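Glutathione peroxidase-like protein (Trypanosoma brucei, PDB 2VUP) probably reduces hydroperoxides as a tryparedoxin-dependent, dithiol-using member of the glutathione peroxidase family. Local coordinates at residues A[48-53]-A[182-187]; A[52-57]-A[174-179]. All blocks are in the same frame, centred on the assembly; numbering follows the deposited sequence.

Contact 1: residues A[48-53]-A[182-187]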
# COMPACT_ATOMS: atom_id res chain seq x y z
N GLY A 48 13.19 -3.68 8.73
CA GLY A 48 13.40 -4.75 9.70
C GLY A 48 12.18 -5.62 9.90
O GLY A 48 12.28 -6.71 10.46
N SER A 49 11.02 -5.14 9.46
CA SER A 49 9.77 -5.91 9.51
C SER A 49 8.92 -5.72 8.25
O SER A 49 9.07 -4.72 7.54
CB SER A 49 8.97 -5.60 10.79
OG SER A 49 9.21 -4.29 11.26
N PRO A 50 8.03 -6.70 7.95
CA PRO A 50 7.21 -6.63 6.74
C PRO A 50 6.13 -5.55 6.74
O PRO A 50 5.65 -5.14 7.81
CB PRO A 50 6.57 -8.03 6.67
CG PRO A 50 6.57 -8.52 8.05
CD PRO A 50 7.79 -7.95 8.70
N LEU A 51 5.76 -5.10 5.54
CA LEU A 51 4.71 -4.10 5.34
C LEU A 51 3.77 -4.53 4.21
O LEU A 51 4.16 -5.31 3.34
CB LEU A 51 5.29 -2.73 4.92
CG LEU A 51 6.51 -2.02 5.50
CD1 LEU A 51 7.81 -2.69 5.10
CD2 LEU A 51 6.49 -0.56 4.99
N LEU A 52 2.56 -3.98 4.22
CA LEU A 52 1.65 -4.09 3.09
C LEU A 52 1.30 -2.70 2.55
O LEU A 52 0.77 -1.86 3.27
CB LEU A 52 0.39 -4.88 3.48
CG LEU A 52 -0.63 -5.28 2.40
CD1 LEU A 52 -0.06 -6.29 1.42
CD2 LEU A 52 -1.88 -5.83 3.07
N ILE A 53 1.61 -2.46 1.28
CA ILE A 53 1.36 -1.15 0.66
C ILE A 53 0.23 -1.19 -0.36
O ILE A 53 0.34 -1.86 -1.38
CB ILE A 53 2.65 -0.57 0.01
CG1 ILE A 53 3.79 -0.50 1.05
CG2 ILE A 53 2.35 0.79 -0.62
CD1 ILE A 53 5.17 -0.18 0.48
N PRO A 182 4.25 -16.71 7.25
CA PRO A 182 5.62 -17.23 7.11
C PRO A 182 6.68 -16.12 7.15
O PRO A 182 7.78 -16.33 7.65
CB PRO A 182 5.61 -17.90 5.73
CG PRO A 182 4.20 -18.27 5.51
CD PRO A 182 3.39 -17.17 6.14
N LEU A 183 6.31 -14.94 6.63
CA LEU A 183 7.21 -13.79 6.58
C LEU A 183 7.52 -13.25 7.97
O LEU A 183 8.68 -12.98 8.29
CB LEU A 183 6.59 -12.69 5.70
CG LEU A 183 7.50 -11.88 4.77
CD1 LEU A 183 8.32 -12.78 3.85
CD2 LEU A 183 6.65 -10.91 3.96
N LEU A 184 6.49 -13.11 8.80
CA LEU A 184 6.64 -12.64 10.18
C LEU A 184 7.53 -13.58 11.02
O LEU A 184 8.32 -13.12 11.85
CB LEU A 184 5.27 -12.47 10.85
CG LEU A 184 4.47 -11.23 10.45
CD1 LEU A 184 3.02 -11.40 10.82
CD2 LEU A 184 5.04 -9.97 11.09
N GLU A 185 7.39 -14.88 10.78
CA GLU A 185 8.15 -15.88 11.52
C GLU A 185 9.63 -15.93 11.12
O GLU A 185 10.45 -16.50 11.84
CB GLU A 185 7.48 -17.26 11.39
CG GLU A 185 6.39 -17.55 12.44
CD GLU A 185 5.35 -16.44 12.58
OE1 GLU A 185 5.60 -15.47 13.33
OE2 GLU A 185 4.27 -16.55 11.97
N SER A 186 9.96 -15.31 9.98
CA SER A 186 11.34 -15.26 9.49
C SER A 186 12.24 -14.30 10.30
O SER A 186 11.77 -13.64 11.24
CB SER A 186 11.38 -14.89 8.00
OG SER A 186 11.15 -13.51 7.79
N THR A 187 13.51 -14.25 9.92
CA THR A 187 14.57 -13.50 10.63
C THR A 187 14.63 -13.83 12.12
O THR A 187 15.12 -14.89 12.51
CB THR A 187 14.44 -12.00 10.40
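Pro50, just ahead of strand 51-56, presents its ring to two leucines in the last turn of helix 173-185, which packs on the mixed sheet of this thioredoxin-like fold. The ring meets them with different atoms. Its CG reaches CD2 of Leu184 at 3.7 Å, and its CB lies 4.0 Å from CD2 of Leu183; in both leucines the other methyl, CD1, is farther from the proline. The side chains of Pro50 and Leu184 cross at about a right angle. Leu184 sets CG beside its backbone N (chi1 -76°), which swings the CD2 branch over to the proline. The contact is wholly apolar. Leu183 also packs on Leu156 of strand 154-157, and Leu184 on Tyr77 of helix 63-77, so each leucine, besides touching the proline, has a second neighbour in the fold. Arg159 adds a polar tie: its NH1 hydrogen-bonds to O of Leu184, and its NE makes a weak hydrogen bond to O of Gly48. At the end of the helix O of Leu183 accepts two bonds from Ser186, one from N at 3.2 Å and a short one of 2.6 Å from OG, the latter in the carbonyl plane on a lone pair.

Contact 2: residues A[52-57]-A[174-179]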
# COMPACT_ATOMS: atom_id res chain seq x y z
N LEU A 52 2.56 -3.98 4.22
CA LEU A 52 1.65 -4.09 3.09
C LEU A 52 1.30 -2.70 2.55
O LEU A 52 0.77 -1.86 3.27
CB LEU A 52 0.39 -4.88 3.48
CG LEU A 52 -0.63 -5.28 2.40
CD1 LEU A 52 -0.06 -6.29 1.42
CD2 LEU A 52 -1.88 -5.83 3.07
N ILE A 53 1.61 -2.46 1.28
CA ILE A 53 1.36 -1.15 0.66
C ILE A 53 0.23 -1.19 -0.36
O ILE A 53 0.34 -1.86 -1.38
CB ILE A 53 2.65 -0.57 0.01
CG1 ILE A 53 3.79 -0.50 1.05
CG2 ILE A 53 2.35 0.79 -0.62
CD1 ILE A 53 5.17 -0.18 0.48
N TYR A 54 -0.85 -0.46 -0.06
CA TYR A 54 -2.00 -0.28 -0.97
C TYR A 54 -1.93 1.03 -1.75
O TYR A 54 -1.46 2.06 -1.24
CB TYR A 54 -3.31 -0.26 -0.17
CG TYR A 54 -3.84 -1.60 0.31
CD1 TYR A 54 -4.84 -2.26 -0.39
CD2 TYR A 54 -3.34 -2.19 1.48
CE1 TYR A 54 -5.34 -3.49 0.05
CE2 TYR A 54 -3.84 -3.42 1.93
CZ TYR A 54 -4.84 -4.06 1.21
OH TYR A 54 -5.32 -5.28 1.65
N ASN A 55 -2.42 1.00 -2.99
CA ASN A 55 -2.93 2.21 -3.61
C ASN A 55 -4.43 2.21 -3.37
O ASN A 55 -5.09 1.17 -3.54
CB ASN A 55 -2.57 2.34 -5.10
CG ASN A 55 -3.09 1.17 -5.96
OD1 ASN A 55 -2.59 0.05 -5.87
ND2 ASN A 55 -4.08 1.45 -6.81
N VAL A 56 -4.96 3.36 -2.95
CA VAL A 56 -6.32 3.46 -2.43
C VAL A 56 -7.18 4.49 -3.17
O VAL A 56 -6.67 5.36 -3.88
CB VAL A 56 -6.34 3.79 -0.90
CG1 VAL A 56 -5.74 2.65 -0.09
CG2 VAL A 56 -5.61 5.10 -0.60
N ALA A 57 -8.50 4.36 -3.00
CA ALA A 57 -9.48 5.31 -3.51
C ALA A 57 -10.69 5.32 -2.57
O ALA A 57 -10.98 4.31 -1.92
CB ALA A 57 -9.90 4.95 -4.95
N LYS A 174 -7.23 -13.57 4.67
CA LYS A 174 -6.73 -14.94 4.65
C LYS A 174 -5.80 -15.22 3.47
O LYS A 174 -4.81 -15.94 3.63
CB LYS A 174 -7.90 -15.95 4.69
CG LYS A 174 -9.25 -15.42 4.17
CD LYS A 174 -9.97 -14.58 5.24
CE LYS A 174 -10.99 -13.61 4.64
NZ LYS A 174 -12.19 -14.32 4.09
N ASP A 175 -6.13 -14.66 2.31
CA ASP A 175 -5.26 -14.73 1.13
C ASP A 175 -3.88 -14.13 1.43
O ASP A 175 -2.85 -14.72 1.10
CB ASP A 175 -5.89 -13.99 -0.07
CG ASP A 175 -7.13 -14.69 -0.64
OD1 ASP A 175 -7.32 -15.91 -0.44
OD2 ASP A 175 -7.91 -14.00 -1.33
N ILE A 176 -3.88 -12.96 2.06
CA ILE A 176 -2.65 -12.21 2.37
C ILE A 176 -1.87 -12.86 3.52
O ILE A 176 -0.64 -12.93 3.48
CB ILE A 176 -2.95 -10.70 2.63
CG1 ILE A 176 -3.48 -10.05 1.35
CG2 ILE A 176 -1.71 -9.95 3.14
CD1 ILE A 176 -4.26 -8.77 1.56
N GLU A 177 -2.58 -13.36 4.53
CA GLU A 177 -1.95 -14.10 5.64
C GLU A 177 -1.16 -15.33 5.18
O GLU A 177 -0.12 -15.65 5.76
CB GLU A 177 -2.98 -14.50 6.69
CG GLU A 177 -3.36 -13.37 7.62
CD GLU A 177 -4.51 -13.71 8.54
OE1 GLU A 177 -5.43 -14.44 8.12
OE2 GLU A 177 -4.50 -13.23 9.68
N LYS A 178 -1.64 -15.99 4.12
CA LYS A 178 -0.94 -17.11 3.49
C LYS A 178 0.54 -16.81 3.25
O LYS A 178 1.39 -17.70 3.34
CB LYS A 178 -1.60 -17.43 2.14
CG LYS A 178 -1.50 -18.89 1.70
CD LYS A 178 -2.84 -19.59 1.88
CE LYS A 178 -3.80 -19.25 0.76
NZ LYS A 178 -5.23 -19.44 1.16
N LYS A 179 0.85 -15.54 2.97
CA LYS A 179 2.22 -15.12 2.71
C LYS A 179 2.82 -14.33 3.88
O LYS A 179 4.02 -14.42 4.14
CB LYS A 179 2.29 -14.29 1.42
CG LYS A 179 1.59 -14.92 0.21
CD LYS A 179 2.29 -16.20 -0.23
CE LYS A 179 1.48 -16.92 -1.31
NZ LYS A 179 2.35 -17.82 -2.13
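Ile176, on the inner side of helix 173-185, points at strand 51-56 and meets two of its residues, Leu52 and Tyr54, which lie two positions apart and so on the same face of the sheet. Both branches of the isoleucine are used. CD1, at the end of the longer one, comes within 3.6 Å of OH of Tyr54 and 4.1 Å of CD2 of Leu52, while CG2 touches that same leucine methyl, CD2, at 4.1 Å. The aliphatic pair meets at an oblique angle, and CD2 is the nearer of the two leucine methyls to the isoleucine. Tyr54 and Ile176 reach toward each other from opposite directions, and the phenol oxygen, at the far end of the ring, is what arrives at CD1. This is van der Waals packing of a methyl against an oxygen, and the ring itself lies farther back. With CG beside the backbone N (chi1 -77°), Tyr54 brings its hydroxyl close to the helix. All three residues are buried. The side chain of Tyr54 lies about 10 Å from that of Cys60, the predicted active-site residue. Phe167 of the edge strand 163-167 packs on both Leu52 and Ile176, while helix 63-77 lies against the strand residues, with Leu73 on Leu52 and Thr69 and Ala70 on Tyr54. Glu177, next to Ile176, ties the two helices together through a salt bridge from OE2 to NZ of Lys76 and a hydrogen bond to OH of Tyr77.

How the contacts relate
From the N terminus, the first segments of both contacts come at 48-57, overlapping at Leu52 and Ile53 on strand 51-56. The chain then passes through helix 63-77, strand 83-88, two further helices and the antiparallel strands 154-157 and 163-167 before helix 173-185 returns to the first strand. Contact 2 closes the inner loop, with 116 residues between its segments; contact 1 closes the outer one, with 128, and encloses it. Thus the early part of the helix meets the strand and the last turn meets the loop leading into it, in antiparallel order, so the helix is fixed at two places. The centres lie 13 Å apart, and CD of Pro182 packs on O of Glu177 at 3.8 Å.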